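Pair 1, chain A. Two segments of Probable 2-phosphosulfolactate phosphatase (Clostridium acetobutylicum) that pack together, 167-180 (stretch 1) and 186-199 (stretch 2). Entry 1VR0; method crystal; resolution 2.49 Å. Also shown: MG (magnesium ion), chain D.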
# COMPACT_ATOMS: atom_id res chain seq x y z
N ASP A 167 -3.40 10.50 4.13
CA ASP A 167 -4.55 9.63 4.27
C ASP A 167 -4.18 8.40 5.11
O ASP A 167 -4.98 7.89 5.84
CB ASP A 167 -5.13 9.23 2.88
CG ASP A 167 -5.74 10.43 2.14
OD1 ASP A 167 -6.19 11.36 2.83
OD2 ASP A 167 -5.79 10.48 0.90
N PHE A 168 -2.94 7.96 5.02
CA PHE A 168 -2.48 6.76 5.68
C PHE A 168 -2.40 6.98 7.19
O PHE A 168 -2.87 6.13 7.97
CB PHE A 168 -1.12 6.37 5.13
CG PHE A 168 -0.64 4.97 5.50
CD1 PHE A 168 -1.24 3.85 4.95
CD2 PHE A 168 0.47 4.79 6.32
CE1 PHE A 168 -0.77 2.56 5.27
CE2 PHE A 168 0.93 3.52 6.63
CZ PHE A 168 0.31 2.40 6.09
N ILE A 169 -1.83 8.10 7.62
CA ILE A 169 -1.70 8.34 9.05
C ILE A 169 -3.08 8.57 9.67
O ILE A 169 -3.34 8.20 10.81
CB ILE A 169 -0.72 9.48 9.38
CG1 ILE A 169 -0.44 9.52 10.90
CG2 ILE A 169 -1.21 10.83 8.89
CD1 ILE A 169 0.84 10.32 11.29
N CYS A 170 -3.95 9.22 8.90
CA CYS A 170 -5.30 9.47 9.34
C CYS A 170 -6.03 8.15 9.51
O CYS A 170 -6.74 7.98 10.48
CB CYS A 170 -6.03 10.34 8.33
SG CYS A 170 -7.69 10.79 8.90
N SER A 171 -5.81 7.20 8.59
CA SER A 171 -6.32 5.83 8.77
C SER A 171 -5.86 5.23 10.08
O SER A 171 -6.63 4.63 10.80
CB SER A 171 -5.86 4.90 7.68
OG SER A 171 -6.21 5.38 6.40
N GLY A 172 -4.58 5.38 10.36
CA GLY A 172 -3.97 4.90 11.58
C GLY A 172 -4.59 5.48 12.83
O GLY A 172 -4.80 4.76 13.79
N TYR A 173 -4.86 6.77 12.80
CA TYR A 173 -5.49 7.43 13.93
C TYR A 173 -6.84 6.82 14.21
O TYR A 173 -7.19 6.56 15.38
CB TYR A 173 -5.64 8.92 13.62
CG TYR A 173 -6.55 9.67 14.54
CD1 TYR A 173 -6.37 9.63 15.92
CD2 TYR A 173 -7.56 10.48 14.02
CE1 TYR A 173 -7.19 10.38 16.75
CE2 TYR A 173 -8.37 11.22 14.85
CZ TYR A 173 -8.19 11.16 16.20
OH TYR A 173 -9.04 11.91 17.01
N ILE A 174 -7.60 6.59 13.14
CA ILE A 174 -8.95 6.08 13.27
C ILE A 174 -8.93 4.63 13.77
O ILE A 174 -9.71 4.26 14.64
CB ILE A 174 -9.69 6.25 11.95
CG1 ILE A 174 -9.91 7.76 11.71
CG2 ILE A 174 -11.01 5.51 11.95
CD1 ILE A 174 -10.64 8.14 10.47
N ILE A 175 -8.02 3.83 13.23
CA ILE A 175 -7.85 2.46 13.65
C ILE A 175 -7.50 2.45 15.15
O ILE A 175 -8.05 1.70 15.92
CB ILE A 175 -6.76 1.78 12.82
CG1 ILE A 175 -7.28 1.57 11.40
CG2 ILE A 175 -6.31 0.46 13.44
CD1 ILE A 175 -6.20 1.29 10.37
N ASN A 176 -6.62 3.36 15.55
CA ASN A 176 -6.25 3.47 16.93
C ASN A 176 -7.43 3.75 17.83
O ASN A 176 -7.50 3.24 18.91
CB ASN A 176 -5.21 4.57 17.13
CG ASN A 176 -4.43 4.38 18.40
OD1 ASN A 176 -4.68 5.01 19.40
ND2 ASN A 176 -3.52 3.44 18.37
N CYS A 177 -8.32 4.61 17.37
CA CYS A 177 -9.53 4.98 18.11
C CYS A 177 -10.50 3.81 18.22
O CYS A 177 -11.23 3.69 19.22
CB CYS A 177 -10.23 6.14 17.41
SG CYS A 177 -9.39 7.76 17.47
N VAL A 178 -10.53 2.97 17.19
CA VAL A 178 -11.30 1.76 17.23
C VAL A 178 -10.72 0.83 18.30
O VAL A 178 -11.46 0.24 19.07
CB VAL A 178 -11.36 1.04 15.88
CG1 VAL A 178 -11.96 -0.38 16.03
CG2 VAL A 178 -12.18 1.84 14.88
N MSE A 179 -9.39 0.75 18.34
CA MSE A 179 -8.71 -0.09 19.32
C MSE A 179 -8.92 0.39 20.74
O MSE A 179 -9.01 -0.42 21.65
CB MSE A 179 -7.24 -0.12 19.05
CG MSE A 179 -6.89 -0.71 17.70
SE MSE A 179 -4.90 -0.81 17.40
CE MSE A 179 -4.86 -2.42 18.95
N ASP A 180 -8.98 1.70 20.93
CA ASP A 180 -9.32 2.25 22.24
C ASP A 180 -10.70 1.75 22.69
O ASP A 180 -10.92 1.55 23.86
CB ASP A 180 -9.33 3.79 22.21
CG ASP A 180 -7.92 4.42 22.11
OD1 ASP A 180 -6.86 3.72 22.24
OD2 ASP A 180 -7.91 5.65 21.89
N GLU A 186 -8.99 -7.82 14.37
CA GLU A 186 -7.89 -8.43 13.55
C GLU A 186 -7.50 -7.47 12.42
O GLU A 186 -8.27 -7.30 11.49
CB GLU A 186 -8.36 -9.77 12.99
CG GLU A 186 -7.42 -10.32 11.96
CD GLU A 186 -7.80 -11.71 11.51
OE1 GLU A 186 -9.04 -12.01 11.42
OE2 GLU A 186 -6.85 -12.49 11.25
N LEU A 187 -6.33 -6.86 12.51
CA LEU A 187 -5.87 -5.94 11.47
C LEU A 187 -5.10 -6.68 10.37
O LEU A 187 -4.38 -7.63 10.65
CB LEU A 187 -4.97 -4.89 12.07
CG LEU A 187 -5.41 -4.18 13.33
CD1 LEU A 187 -4.63 -2.90 13.48
CD2 LEU A 187 -6.89 -3.86 13.30
N THR A 188 -5.26 -6.24 9.12
CA THR A 188 -4.35 -6.64 8.06
C THR A 188 -3.04 -5.90 8.27
O THR A 188 -2.99 -4.90 8.99
CB THR A 188 -4.85 -6.32 6.65
OG1 THR A 188 -4.95 -4.90 6.47
CG2 THR A 188 -6.14 -6.96 6.40
N ASP A 189 -1.98 -6.39 7.62
CA ASP A 189 -0.67 -5.78 7.76
C ASP A 189 -0.69 -4.29 7.35
O ASP A 189 -0.00 -3.47 7.94
CB ASP A 189 0.36 -6.57 6.94
CG ASP A 189 0.86 -7.82 7.65
OD1 ASP A 189 0.19 -8.30 8.60
OD2 ASP A 189 1.95 -8.33 7.27
N ALA A 190 -1.49 -3.95 6.34
CA ALA A 190 -1.61 -2.56 5.89
C ALA A 190 -2.17 -1.68 6.97
O ALA A 190 -1.70 -0.57 7.17
CB ALA A 190 -2.48 -2.46 4.63
N ALA A 191 -3.17 -2.20 7.68
CA ALA A 191 -3.81 -1.50 8.79
C ALA A 191 -2.89 -1.40 10.01
O ALA A 191 -2.75 -0.34 10.57
CB ALA A 191 -5.07 -2.18 9.15
N THR A 192 -2.28 -2.51 10.38
CA THR A 192 -1.26 -2.53 11.42
C THR A 192 -0.18 -1.46 11.16
O THR A 192 0.20 -0.71 12.06
CB THR A 192 -0.61 -3.92 11.46
OG1 THR A 192 -1.57 -4.90 11.86
CG2 THR A 192 0.55 -3.94 12.37
N THR A 193 0.29 -1.37 9.93
CA THR A 193 1.35 -0.42 9.57
C THR A 193 0.88 1.04 9.68
O THR A 193 1.60 1.88 10.23
CB THR A 193 1.90 -0.71 8.17
OG1 THR A 193 2.31 -2.09 8.08
CG2 THR A 193 3.13 0.17 7.84
N ALA A 194 -0.32 1.34 9.22
CA ALA A 194 -0.90 2.67 9.39
C ALA A 194 -0.99 3.02 10.87
O ALA A 194 -0.57 4.09 11.28
CB ALA A 194 -2.26 2.75 8.79
N GLN A 195 -1.54 2.11 11.67
CA GLN A 195 -1.69 2.35 13.09
C GLN A 195 -0.33 2.61 13.74
O GLN A 195 -0.20 3.47 14.61
CB GLN A 195 -2.41 1.16 13.72
CG GLN A 195 -2.88 1.37 15.15
CD GLN A 195 -1.82 1.08 16.15
OE1 GLN A 195 -0.90 0.27 15.88
NE2 GLN A 195 -1.87 1.76 17.31
N TYR A 196 0.69 1.88 13.28
CA TYR A 196 2.05 2.03 13.78
C TYR A 196 2.60 3.42 13.51
O TYR A 196 3.20 4.04 14.41
CB TYR A 196 2.98 0.99 13.16
CG TYR A 196 4.43 1.28 13.49
CD1 TYR A 196 4.92 1.06 14.77
CD2 TYR A 196 5.30 1.81 12.52
CE1 TYR A 196 6.25 1.35 15.09
CE2 TYR A 196 6.63 2.09 12.83
CZ TYR A 196 7.10 1.87 14.12
OH TYR A 196 8.41 2.17 14.43
N VAL A 197 2.39 3.89 12.27
CA VAL A 197 2.83 5.21 11.85
C VAL A 197 2.15 6.27 12.70
O VAL A 197 2.81 7.24 13.17
CB VAL A 197 2.52 5.46 10.35
CG1 VAL A 197 2.80 6.92 9.97
CG2 VAL A 197 3.34 4.54 9.49
N TYR A 198 0.84 6.10 12.90
CA TYR A 198 0.10 7.04 13.76
C TYR A 198 0.62 6.99 15.19
O TYR A 198 0.99 8.01 15.76
CB TYR A 198 -1.41 6.78 13.75
CG TYR A 198 -2.04 7.52 14.88
CD1 TYR A 198 -2.24 8.89 14.78
CD2 TYR A 198 -2.33 6.89 16.11
CE1 TYR A 198 -2.75 9.63 15.84
CE2 TYR A 198 -2.86 7.62 17.18
CZ TYR A 198 -3.07 8.99 17.03
OH TYR A 198 -3.59 9.78 18.04
N LYS A 199 0.63 5.80 15.76
CA LYS A 199 0.98 5.59 17.18
C LYS A 199 2.35 6.23 17.49
O LYS A 199 2.55 6.76 18.57
CB LYS A 199 0.92 4.07 17.40
CG LYS A 199 1.12 3.44 18.76
CD LYS A 199 1.60 1.89 18.54
CE LYS A 199 0.74 0.78 19.30
NZ LYS A 199 1.49 0.22 20.50
MG MG D . -5.88 12.43 -0.44
O HOH W 1 -5.78 13.80 1.70
O HOH W 2 -3.71 13.60 -0.66

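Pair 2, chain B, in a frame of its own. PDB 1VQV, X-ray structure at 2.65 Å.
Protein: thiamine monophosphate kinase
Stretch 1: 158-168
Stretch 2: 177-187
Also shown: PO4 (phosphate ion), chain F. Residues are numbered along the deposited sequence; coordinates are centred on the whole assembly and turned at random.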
# COMPACT_ATOMS: atom_id res chain seq x y z
N GLY B 158 -1.96 -25.13 -12.95
CA GLY B 158 -1.56 -24.87 -14.32
C GLY B 158 -2.49 -23.99 -15.12
O GLY B 158 -2.09 -23.37 -16.11
N ASP B 159 -3.75 -23.92 -14.69
CA ASP B 159 -4.76 -23.13 -15.40
C ASP B 159 -4.39 -21.68 -15.69
O ASP B 159 -4.50 -21.23 -16.83
CB ASP B 159 -6.09 -23.19 -14.62
CG ASP B 159 -6.60 -24.62 -14.47
OD1 ASP B 159 -5.97 -25.42 -13.76
OD2 ASP B 159 -7.62 -24.95 -15.09
N SER B 160 -3.96 -20.95 -14.67
CA SER B 160 -3.58 -19.55 -14.85
C SER B 160 -2.49 -19.39 -15.94
O SER B 160 -2.54 -18.48 -16.76
CB SER B 160 -3.10 -18.99 -13.50
OG SER B 160 -2.89 -17.59 -13.53
N ARG B 161 -1.52 -20.29 -15.97
CA ARG B 161 -0.46 -20.21 -16.97
C ARG B 161 -0.91 -20.39 -18.41
O ARG B 161 -0.43 -19.71 -19.31
CB ARG B 161 0.64 -21.23 -16.67
CG ARG B 161 1.62 -21.42 -17.81
CD ARG B 161 2.85 -22.17 -17.33
NE ARG B 161 3.58 -22.78 -18.44
CZ ARG B 161 4.81 -23.26 -18.33
NH1 ARG B 161 5.45 -23.20 -17.17
NH2 ARG B 161 5.40 -23.81 -19.39
N ALA B 162 -1.82 -21.33 -18.63
CA ALA B 162 -2.32 -21.59 -19.97
C ALA B 162 -3.16 -20.38 -20.42
O ALA B 162 -3.15 -20.01 -21.60
CB ALA B 162 -3.16 -22.88 -19.98
N GLY B 163 -3.86 -19.77 -19.46
CA GLY B 163 -4.68 -18.60 -19.74
C GLY B 163 -3.88 -17.37 -20.13
O GLY B 163 -4.28 -16.63 -21.03
N LEU B 164 -2.76 -17.15 -19.46
CA LEU B 164 -1.90 -16.01 -19.77
C LEU B 164 -1.33 -16.19 -21.18
O LEU B 164 -1.17 -15.22 -21.93
CB LEU B 164 -0.77 -15.91 -18.75
CG LEU B 164 0.33 -14.88 -19.07
CD1 LEU B 164 -0.30 -13.51 -19.31
CD2 LEU B 164 1.33 -14.83 -17.91
N GLU B 165 -1.01 -17.43 -21.52
CA GLU B 165 -0.46 -17.75 -22.83
C GLU B 165 -1.53 -17.56 -23.89
O GLU B 165 -1.22 -17.08 -24.99
CB GLU B 165 0.08 -19.18 -22.85
CG GLU B 165 1.43 -19.35 -22.16
CD GLU B 165 1.73 -20.81 -21.85
OE1 GLU B 165 1.37 -21.68 -22.66
OE2 GLU B 165 2.34 -21.09 -20.81
N LEU B 166 -2.77 -17.92 -23.58
CA LEU B 166 -3.88 -17.76 -24.51
C LEU B 166 -4.12 -16.25 -24.72
O LEU B 166 -4.41 -15.78 -25.82
CB LEU B 166 -5.16 -18.43 -23.98
CG LEU B 166 -5.24 -19.96 -23.89
CD1 LEU B 166 -6.62 -20.41 -23.43
CD2 LEU B 166 -4.95 -20.56 -25.24
N LEU B 167 -3.99 -15.48 -23.65
CA LEU B 167 -4.16 -14.05 -23.77
C LEU B 167 -3.05 -13.52 -24.67
O LEU B 167 -3.31 -12.78 -25.61
CB LEU B 167 -4.08 -13.38 -22.40
CG LEU B 167 -5.33 -13.59 -21.57
CD1 LEU B 167 -5.13 -13.02 -20.17
CD2 LEU B 167 -6.52 -12.93 -22.27
N LEU B 168 -1.81 -13.91 -24.38
CA LEU B 168 -0.69 -13.44 -25.20
C LEU B 168 -0.89 -13.78 -26.68
O LEU B 168 -0.26 -13.18 -27.54
CB LEU B 168 0.64 -14.02 -24.70
CG LEU B 168 1.13 -13.67 -23.28
CD1 LEU B 168 2.53 -14.26 -23.09
CD2 LEU B 168 1.18 -12.15 -23.06
N PHE B 177 -13.36 -23.97 -23.47
CA PHE B 177 -12.34 -24.56 -22.63
C PHE B 177 -11.19 -23.58 -22.48
O PHE B 177 -10.53 -23.55 -21.45
CB PHE B 177 -11.88 -25.91 -23.19
CG PHE B 177 -10.72 -25.85 -24.13
CD1 PHE B 177 -9.42 -25.71 -23.63
CD2 PHE B 177 -10.90 -26.01 -25.50
CE1 PHE B 177 -8.32 -25.76 -24.49
CE2 PHE B 177 -9.82 -26.05 -26.36
CZ PHE B 177 -8.52 -25.93 -25.86
N GLU B 178 -10.98 -22.75 -23.50
CA GLU B 178 -9.92 -21.77 -23.45
C GLU B 178 -10.35 -20.57 -22.61
O GLU B 178 -9.53 -19.97 -21.92
CB GLU B 178 -9.54 -21.35 -24.87
CG GLU B 178 -8.96 -22.52 -25.66
CD GLU B 178 -8.73 -22.22 -27.13
OE1 GLU B 178 -9.67 -21.76 -27.81
OE2 GLU B 178 -7.60 -22.47 -27.61
N LEU B 179 -11.63 -20.24 -22.65
CA LEU B 179 -12.14 -19.12 -21.87
C LEU B 179 -12.03 -19.38 -20.37
O LEU B 179 -11.54 -18.52 -19.63
CB LEU B 179 -13.59 -18.81 -22.25
CG LEU B 179 -13.82 -18.09 -23.58
CD1 LEU B 179 -15.30 -17.76 -23.72
CD2 LEU B 179 -12.98 -16.81 -23.65
N ALA B 180 -12.47 -20.55 -19.93
CA ALA B 180 -12.41 -20.92 -18.52
C ALA B 180 -10.99 -20.78 -18.00
O ALA B 180 -10.78 -20.48 -16.82
CB ALA B 180 -12.90 -22.34 -18.33
N LEU B 181 -10.02 -21.01 -18.88
CA LEU B 181 -8.60 -20.91 -18.53
C LEU B 181 -8.17 -19.47 -18.35
O LEU B 181 -7.44 -19.14 -17.41
CB LEU B 181 -7.74 -21.56 -19.62
CG LEU B 181 -7.74 -23.09 -19.63
CD1 LEU B 181 -6.92 -23.62 -20.82
CD2 LEU B 181 -7.16 -23.57 -18.32
N ILE B 182 -8.64 -18.62 -19.26
CA ILE B 182 -8.33 -17.20 -19.25
C ILE B 182 -8.99 -16.58 -18.03
O ILE B 182 -8.39 -15.78 -17.32
CB ILE B 182 -8.89 -16.52 -20.53
CG1 ILE B 182 -8.45 -17.30 -21.77
CG2 ILE B 182 -8.42 -15.06 -20.61
CD1 ILE B 182 -8.93 -16.72 -23.10
N GLN B 183 -10.23 -16.95 -17.79
CA GLN B 183 -10.96 -16.41 -16.66
C GLN B 183 -10.26 -16.74 -15.34
O GLN B 183 -10.22 -15.92 -14.44
CB GLN B 183 -12.41 -16.94 -16.71
CG GLN B 183 -13.12 -16.49 -18.01
CD GLN B 183 -14.63 -16.80 -18.10
OE1 GLN B 183 -15.31 -16.36 -19.04
NE2 GLN B 183 -15.14 -17.55 -17.12
N ARG B 184 -9.67 -17.93 -15.25
CA ARG B 184 -8.96 -18.35 -14.04
C ARG B 184 -7.73 -17.48 -13.78
O ARG B 184 -7.27 -17.34 -12.64
CB ARG B 184 -8.53 -19.82 -14.16
CG ARG B 184 -9.56 -20.79 -13.61
CD ARG B 184 -9.55 -22.16 -14.27
NE ARG B 184 -10.87 -22.76 -14.15
CZ ARG B 184 -11.32 -23.79 -14.87
NH1 ARG B 184 -10.54 -24.38 -15.77
NH2 ARG B 184 -12.56 -24.21 -14.70
N HIS B 185 -7.22 -16.89 -14.85
CA HIS B 185 -6.05 -16.04 -14.74
C HIS B 185 -6.44 -14.58 -14.59
O HIS B 185 -5.78 -13.83 -13.88
CB HIS B 185 -5.16 -16.25 -15.97
CG HIS B 185 -4.01 -15.30 -16.04
ND1 HIS B 185 -4.07 -14.12 -16.74
CD2 HIS B 185 -2.77 -15.37 -15.52
CE1 HIS B 185 -2.91 -13.49 -16.64
NE2 HIS B 185 -2.10 -14.23 -15.90
N LEU B 186 -7.53 -14.18 -15.23
CA LEU B 186 -7.97 -12.80 -15.17
C LEU B 186 -8.87 -12.48 -13.97
O LEU B 186 -8.70 -11.46 -13.31
CB LEU B 186 -8.70 -12.43 -16.47
CG LEU B 186 -8.17 -11.20 -17.21
CD1 LEU B 186 -6.68 -11.32 -17.35
CD2 LEU B 186 -8.82 -11.09 -18.58
N ARG B 187 -9.83 -13.36 -13.71
CA ARG B 187 -10.77 -13.18 -12.61
C ARG B 187 -10.71 -14.37 -11.67
O ARG B 187 -11.70 -15.09 -11.52
CB ARG B 187 -12.20 -13.04 -13.15
CG ARG B 187 -12.83 -11.67 -12.96
CD ARG B 187 -14.37 -11.71 -12.97
NE ARG B 187 -14.90 -12.44 -11.81
CZ ARG B 187 -15.96 -12.06 -11.10
NH1 ARG B 187 -16.61 -10.95 -11.41
NH2 ARG B 187 -16.38 -12.80 -10.08
P PO4 F . -16.91 -9.90 -15.23
O1 PO4 F . -17.97 -10.91 -14.97
O2 PO4 F . -15.86 -10.48 -16.11
O3 PO4 F . -17.52 -8.71 -15.90
O4 PO4 F . -16.30 -9.48 -13.94

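Helices that cross at nearly a right angle can approach closely where one of them offers little bulk, and glycine at the crossing point is one recurrent way of meeting that condition. Pair 1 and pair 2 illustrate it. In pair 1 the helix axes come within 7.0 Å at 92°; in pair 2 they come within 7.1 Å at 105°. The central backbones superpose with an RMSD of 0.5 Å.

The crossing itself is conserved in kind. Gly A172 matches Gly B163, and each lies against a matching residue of the second helix: Gly A172 CA is 3.7 Å from Gln A195 CA, and Gly B163 CA is 3.9 Å from Ile B182 CA. A CB on either glycine would point toward the partner helix and run into a carbonyl oxygen, at 2.2 Å from Ala A194 O in pair 1 and 2.4 Å from Leu B181 O in pair 2. Without it, Gly A172 CA rests 3.5 Å from Ala A194 O in a CA-H...O contact.

Around this fixed point the side chains diverge. Where pair 1 places Phe A168 opposite Ala A194, pair 2 places Asp B159 near Leu B181, so the bulk changes sides. The large ring of Phe A168 sits among Ala A190, Thr A193, Ala A194 and Val A197, with Ala A194 CB over its face, 3.8 Å from the ring centroid. In pair 2 it is Leu B181 that reaches across, settling among Asp B159, Ala B162, Gly B163 and Leu B166. The Val A197 position becomes Arg B184, and an apolar contact, Phe A168 CE2 to Val A197 CG2 at 3.9 Å, gives way to a salt bridge whose Arg B184 NH1 to Asp B159 OD2 hydrogen bond, at 3.1 Å, is weak.

A second matching site keeps an aromatic ring. Tyr A198 and His B185 both have chi1 in the t well and both point toward the first helix. Tyr A173 CA lies over the face of the Tyr A198 ring, 3.7 Å from its centroid; at the corresponding position, Leu B164 supplies CB instead, 3.8 Å from the centroid of the His B185 ring.

Further along, Ile A175 and Leu B166 fill equivalent space. Ile A175 CD1 meets Ala A191 CB at 3.8 Å, and at the matching positions Leu B166 CD1 meets Glu B178 CB at 3.4 Å, there against the aliphatic start of a charged side chain. The glycine thus leaves room for the close approach, while different side chains complete the packing around it.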